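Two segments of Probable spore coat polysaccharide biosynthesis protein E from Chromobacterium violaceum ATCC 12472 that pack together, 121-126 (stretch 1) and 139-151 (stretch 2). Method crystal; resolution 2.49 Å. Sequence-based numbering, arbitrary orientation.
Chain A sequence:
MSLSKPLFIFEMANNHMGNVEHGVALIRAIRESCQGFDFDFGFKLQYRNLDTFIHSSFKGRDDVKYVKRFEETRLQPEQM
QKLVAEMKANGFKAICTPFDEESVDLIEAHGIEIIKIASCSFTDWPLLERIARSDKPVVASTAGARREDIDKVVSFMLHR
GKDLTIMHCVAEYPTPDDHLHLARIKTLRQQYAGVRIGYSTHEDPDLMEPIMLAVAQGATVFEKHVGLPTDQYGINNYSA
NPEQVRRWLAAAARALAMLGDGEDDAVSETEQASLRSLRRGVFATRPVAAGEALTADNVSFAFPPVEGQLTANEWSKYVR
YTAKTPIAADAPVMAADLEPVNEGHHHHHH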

ATOM      1  N   SER A 121      13.166  -0.255 -24.834  1.00 42.92           N
ATOM      2  CA  SER A 121      13.388  -1.475 -25.576  1.00 42.27           C
ATOM      3  C   SER A 121      12.307  -2.478 -25.263  1.00 42.87           C
ATOM      4  O   SER A 121      12.387  -3.618 -25.726  1.00 43.47           O
ATOM      5  CB  SER A 121      14.717  -2.100 -25.191  1.00 41.75           C
ATOM      6  OG  SER A 121      15.636  -1.129 -24.744  1.00 48.87           O
ATOM      7  N   PHE A 122      11.315  -2.102 -24.458  1.00 42.75           N
ATOM      8  CA  PHE A 122      10.334  -3.096 -24.065  1.00 43.52           C
ATOM      9  C   PHE A 122       9.761  -3.794 -25.290  1.00 44.74           C
ATOM     10  O   PHE A 122       9.647  -4.995 -25.283  1.00 45.80           O
ATOM     11  CB  PHE A 122       9.219  -2.557 -23.151  1.00 43.57           C
ATOM     12  CG  PHE A 122       8.363  -3.654 -22.521  1.00 35.53           C
ATOM     13  CD1 PHE A 122       7.019  -3.823 -22.884  1.00 43.42           C
ATOM     14  CD2 PHE A 122       8.907  -4.537 -21.575  1.00 43.23           C
ATOM     15  CE1 PHE A 122       6.219  -4.853 -22.320  1.00 34.66           C
ATOM     16  CE2 PHE A 122       8.116  -5.556 -21.007  1.00 35.62           C
ATOM     17  CZ  PHE A 122       6.764  -5.708 -21.391  1.00 42.93           C
ATOM     18  N   THR A 123       9.447  -3.062 -26.353  1.00 45.06           N
ATOM     19  CA  THR A 123       8.890  -3.698 -27.556  1.00 45.33           C
ATOM     20  C   THR A 123       9.880  -3.796 -28.730  1.00 45.64           C
ATOM     21  O   THR A 123       9.497  -4.042 -29.871  1.00 45.58           O
ATOM     22  CB  THR A 123       7.603  -2.998 -28.015  1.00 45.23           C
ATOM     23  OG1 THR A 123       7.800  -1.574 -28.019  1.00 48.59           O
ATOM     24  CG2 THR A 123       6.496  -3.324 -27.087  1.00 47.85           C
ATOM     25  N   ASP A 124      11.151  -3.587 -28.438  1.00 46.01           N
ATOM     26  CA  ASP A 124      12.215  -3.737 -29.412  1.00 46.79           C
ATOM     27  C   ASP A 124      12.381  -5.263 -29.684  1.00 46.56           C
ATOM     28  O   ASP A 124      13.332  -5.922 -29.207  1.00 46.77           O
ATOM     29  CB  ASP A 124      13.476  -3.081 -28.824  1.00 47.49           C
ATOM     30  CG  ASP A 124      14.594  -2.879 -29.834  1.00 59.72           C
ATOM     31  OD1 ASP A 124      14.892  -3.843 -30.570  1.00 48.50           O
ATOM     32  OD2 ASP A 124      15.197  -1.758 -29.858  1.00 48.49           O
ATOM     33  N   TRP A 125      11.429  -5.791 -30.459  1.00 45.06           N
ATOM     34  CA  TRP A 125      11.244  -7.230 -30.690  1.00 44.08           C
ATOM     35  C   TRP A 125      12.491  -8.012 -31.048  1.00 43.76           C
ATOM     36  O   TRP A 125      12.754  -9.064 -30.465  1.00 43.74           O
ATOM     37  CB  TRP A 125      10.212  -7.440 -31.787  1.00 43.78           C
ATOM     38  CG  TRP A 125       8.925  -6.795 -31.463  1.00 43.66           C
ATOM     39  CD1 TRP A 125       8.295  -5.785 -32.160  1.00 43.29           C
ATOM     40  CD2 TRP A 125       8.094  -7.092 -30.332  1.00 43.42           C
ATOM     41  NE1 TRP A 125       7.118  -5.455 -31.538  1.00 43.22           N
ATOM     42  CE2 TRP A 125       6.967  -6.231 -30.409  1.00 43.53           C
ATOM     43  CE3 TRP A 125       8.196  -7.993 -29.255  1.00 43.09           C
ATOM     44  CZ2 TRP A 125       5.942  -6.239 -29.429  1.00 43.09           C
ATOM     45  CZ3 TRP A 125       7.180  -8.004 -28.284  1.00 43.06           C
ATOM     46  CH2 TRP A 125       6.070  -7.127 -28.379  1.00 42.95           C
ATOM     47  N   PRO A 126      13.264  -7.507 -32.014  1.00 43.58           N
ATOM     48  CA  PRO A 126      14.520  -8.177 -32.330  1.00 43.54           C
ATOM     49  C   PRO A 126      15.406  -8.293 -31.100  1.00 44.18           C
ATOM     50  O   PRO A 126      16.082  -9.315 -30.938  1.00 45.36           O
ATOM     51  CB  PRO A 126      15.181  -7.243 -33.345  1.00 43.22           C
ATOM     52  CG  PRO A 126      14.070  -6.436 -33.905  1.00 38.87           C
ATOM     53  CD  PRO A 126      13.048  -6.301 -32.836  1.00 43.39           C
ATOM     54  N   VAL A 139      14.190  -8.865 -16.072  1.00 40.82           N
ATOM     55  CA  VAL A 139      13.523  -7.814 -15.356  1.00 38.59           C
ATOM     56  C   VAL A 139      13.152  -6.763 -16.405  1.00 37.77           C
ATOM     57  O   VAL A 139      14.030  -6.181 -17.061  1.00 38.25           O
ATOM     58  CB  VAL A 139      14.482  -7.218 -14.359  1.00 37.95           C
ATOM     59  CG1 VAL A 139      13.816  -6.149 -13.578  1.00 34.34           C
ATOM     60  CG2 VAL A 139      15.008  -8.293 -13.430  1.00 33.99           C
ATOM     61  N   ALA A 140      11.861  -6.525 -16.570  1.00 35.68           N
ATOM     62  CA  ALA A 140      11.399  -5.734 -17.679  1.00 34.10           C
ATOM     63  C   ALA A 140      10.663  -4.505 -17.193  1.00 33.56           C
ATOM     64  O   ALA A 140       9.830  -4.567 -16.308  1.00 33.03           O
ATOM     65  CB  ALA A 140      10.507  -6.580 -18.555  1.00 33.83           C
ATOM     66  N   SER A 141      10.983  -3.354 -17.738  1.00 34.85           N
ATOM     67  CA  SER A 141      10.261  -2.185 -17.268  1.00 36.50           C
ATOM     68  C   SER A 141       9.241  -1.840 -18.299  1.00 37.21           C
ATOM     69  O   SER A 141       9.472  -2.058 -19.480  1.00 37.79           O
ATOM     70  CB  SER A 141      11.190  -1.016 -17.021  1.00 36.51           C
ATOM     71  OG  SER A 141      11.728  -1.152 -15.753  1.00 39.11           O
ATOM     72  N   THR A 142       8.153  -1.241 -17.857  1.00 37.08           N
ATOM     73  CA  THR A 142       6.955  -1.149 -18.673  1.00 36.64           C
ATOM     74  C   THR A 142       6.383   0.308 -18.844  1.00 35.25           C
ATOM     75  O   THR A 142       5.267   0.482 -19.328  1.00 35.92           O
ATOM     76  CB  THR A 142       5.909  -2.114 -18.071  1.00 37.16           C
ATOM     77  OG1 THR A 142       4.599  -1.666 -18.406  1.00 60.74           O
ATOM     78  CG2 THR A 142       5.981  -2.099 -16.570  1.00 58.44           C
ATOM     79  N   ALA A 143       7.131   1.346 -18.483  1.00 33.26           N
ATOM     80  CA  ALA A 143       6.646   2.716 -18.703  1.00 32.91           C
ATOM     81  C   ALA A 143       5.953   2.953 -20.057  1.00 35.01           C
ATOM     82  O   ALA A 143       6.514   2.719 -21.105  1.00 35.49           O
ATOM     83  CB  ALA A 143       7.745   3.711 -18.512  1.00 31.56           C
ATOM     84  N   GLY A 144       4.717   3.416 -20.034  1.00 37.07           N
ATOM     85  CA  GLY A 144       3.981   3.659 -21.270  1.00 38.55           C
ATOM     86  C   GLY A 144       3.868   2.462 -22.202  1.00 40.50           C
ATOM     87  O   GLY A 144       3.734   2.646 -23.421  1.00 41.85           O
ATOM     88  N   ALA A 145       3.933   1.245 -21.661  1.00 40.18           N
ATOM     89  CA  ALA A 145       3.699   0.057 -22.477  1.00 39.99           C
ATOM     90  C   ALA A 145       2.211  -0.168 -22.533  1.00 41.25           C
ATOM     91  O   ALA A 145       1.532  -0.052 -21.510  1.00 41.54           O
ATOM     92  CB  ALA A 145       4.362  -1.152 -21.866  1.00 38.95           C
ATOM     93  N   ARG A 146       1.692  -0.503 -23.705  1.00 42.27           N
ATOM     94  CA  ARG A 146       0.309  -0.949 -23.793  1.00 43.72           C
ATOM     95  C   ARG A 146       0.126  -2.286 -23.065  1.00 44.29           C
ATOM     96  O   ARG A 146       1.056  -3.100 -22.988  1.00 43.10           O
ATOM     97  CB  ARG A 146      -0.114  -1.109 -25.242  1.00 45.01           C
ATOM     98  CG  ARG A 146       0.049   0.118 -26.057  1.00 58.43           C
ATOM     99  CD  ARG A 146      -0.788   0.016 -27.308  1.00 48.32           C
ATOM    100  NE  ARG A 146      -0.200  -0.802 -28.392  1.00 60.12           N
ATOM    101  CZ  ARG A 146      -0.832  -1.790 -29.059  1.00 50.78           C
ATOM    102  NH1 ARG A 146      -2.103  -2.141 -28.775  1.00 60.17           N
ATOM    103  NH2 ARG A 146      -0.186  -2.446 -30.028  1.00 60.53           N
ATOM    104  N   ARG A 147      -1.075  -2.487 -22.520  1.00 46.04           N
ATOM    105  CA  ARG A 147      -1.489  -3.758 -21.926  1.00 47.28           C
ATOM    106  C   ARG A 147      -1.274  -4.926 -22.909  1.00 47.77           C
ATOM    107  O   ARG A 147      -0.633  -5.919 -22.570  1.00 48.25           O
ATOM    108  CB  ARG A 147      -2.958  -3.677 -21.521  1.00 48.00           C
ATOM    109  CG  ARG A 147      -3.368  -4.686 -20.466  1.00 55.51           C
ATOM    110  CD  ARG A 147      -4.882  -4.606 -20.181  1.00 49.37           C
ATOM    111  NE  ARG A 147      -5.711  -5.489 -21.021  1.00 55.26           N
ATOM    112  CZ  ARG A 147      -6.606  -5.071 -21.916  1.00 49.99           C
ATOM    113  NH1 ARG A 147      -7.312  -5.962 -22.622  1.00 54.92           N
ATOM    114  NH2 ARG A 147      -6.804  -3.765 -22.107  1.00 54.85           N
ATOM    115  N   GLU A 148      -1.790  -4.785 -24.127  1.00 47.41           N
ATOM    116  CA  GLU A 148      -1.619  -5.794 -25.169  1.00 47.88           C
ATOM    117  C   GLU A 148      -0.135  -6.163 -25.412  1.00 47.55           C
ATOM    118  O   GLU A 148       0.194  -7.336 -25.640  1.00 47.88           O
ATOM    119  CB  GLU A 148      -2.337  -5.393 -26.472  1.00 48.45           C
ATOM    120  CG  GLU A 148      -2.620  -3.890 -26.663  1.00 74.23           C
ATOM    121  CD  GLU A 148      -3.656  -3.289 -25.670  1.00 50.54           C
ATOM    122  OE1 GLU A 148      -4.793  -3.810 -25.594  1.00 74.17           O
ATOM    123  OE2 GLU A 148      -3.325  -2.290 -24.964  1.00 74.37           O
ATOM    124  N   ASP A 149       0.755  -5.181 -25.323  1.00 46.05           N
ATOM    125  CA  ASP A 149       2.177  -5.447 -25.478  1.00 45.39           C
ATOM    126  C   ASP A 149       2.810  -6.177 -24.305  1.00 45.12           C
ATOM    127  O   ASP A 149       3.697  -7.005 -24.513  1.00 45.68           O
ATOM    128  CB  ASP A 149       2.955  -4.153 -25.690  1.00 45.50           C
ATOM    129  CG  ASP A 149       2.738  -3.557 -27.060  1.00 59.38           C
ATOM    130  OD1 ASP A 149       2.487  -4.346 -28.023  1.00 45.86           O
ATOM    131  OD2 ASP A 149       2.834  -2.296 -27.166  1.00 46.27           O
ATOM    132  N   ILE A 150       2.394  -5.834 -23.087  1.00 44.23           N
ATOM    133  CA  ILE A 150       3.001  -6.368 -21.875  1.00 43.70           C
ATOM    134  C   ILE A 150       2.503  -7.764 -21.752  1.00 44.32           C
ATOM    135  O   ILE A 150       3.236  -8.666 -21.368  1.00 44.53           O
ATOM    136  CB  ILE A 150       2.556  -5.617 -20.616  1.00 43.39           C
ATOM    137  CG1 ILE A 150       2.748  -4.128 -20.775  1.00 27.85           C
ATOM    138  CG2 ILE A 150       3.347  -6.083 -19.400  1.00 28.79           C
ATOM    139  CD1 ILE A 150       2.264  -3.293 -19.595  1.00 43.19           C
ATOM    140  N   ASP A 151       1.228  -7.927 -22.070  1.00 44.94           N
ATOM    141  CA  ASP A 151       0.658  -9.241 -22.316  1.00 45.06           C
ATOM    142  C   ASP A 151       1.475 -10.060 -23.302  1.00 44.60           C
ATOM    143  O   ASP A 151       1.806 -11.199 -22.993  1.00 45.41           O
ATOM    144  CB  ASP A 151      -0.746  -9.109 -22.851  1.00 45.54           C
ATOM    145  CG  ASP A 151      -1.770  -8.980 -21.768  1.00 39.48           C
ATOM    146  OD1 ASP A 151      -1.420  -8.806 -20.582  1.00 45.95           O
ATOM    147  OD2 ASP A 151      -2.973  -9.066 -22.116  1.00 47.15           O
TER

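The contact is a small van der Waals one centred on the ring of Phe122, which packs against the strand end, turn and first helical turn of stretch 2, apolar at its core but with a carboxylate and backbone carbonyls beside it, and with no hydrogen bond or salt bridge crossing between the two segments. About 321 Å² of surface is buried, counting both sides, and Phe122 alone contributes 127 Å² of it.

Phe122 sits in a type I beta turn running from Ser121 to Asp124, closed by a backbone hydrogen bond from Asp124 N to Ser121 O (3.0 Å). The turn presents its CA-to-CB bond toward stretch 2, and the t rotamer at chi1 (-168°) carries the ring in among its neighbours. Ala140, on the strand, meets the ring edge, with Phe122 CE2 3.6 Å from Ala140 CB. Ile150 CA also lies at the ring edge, 3.6 Å from Phe122 CE1; Ile150 CG1 adds an apolar contact 3.9 Å from Phe122 CE1, an aliphatic side chain suiting a buried ring. Ala145 adds a further apolar contact, its CB 3.9 Å from Phe122 CD1. The two alanines suit these places, since each CB gives the ring a small apolar contact with no polar group to satisfy. Phenylalanine suits the centre because a flat, wide hydrocarbon ring can touch strand, turn and helix at once and likewise has no polar group.

The backbone of stretch 2 also takes part. Ser141 O approaches Phe122 CD2 to 3.3 Å; the serine CB points away, and its hydroxyl is hydrogen-bonded elsewhere in the structure. The chain then bends through a type II turn from Thr142 to Ala145, held by Ala145 N to Thr142 O (2.8 Å). Gly144 occupies this turn with a positive phi of 56°, a conformation that favours glycine.

Beside the phenylalanine, Asp149 is the residue of stretch 2 most covered by the contact, at 58 Å². Its CA-to-CB bond points toward stretch 1, where Thr123 CG2 packs 3.8 Å from Asp149 CG. Trp125 starts sideways, but its side chain is long enough for Trp125 CZ2 to come within 4.2 Å of Asp149 OD1, which lies at the indole edge. Threonine can offer its methyl here while its OG1 is hydrogen-bonded elsewhere. Aspartate is tolerable because the site is partly exposed and its charge is balanced within its own stretch: Asp149 OD2 lies 3.6 Å from Arg146 NE, a salt bridge of charges only, with no N-H directed at the oxygen.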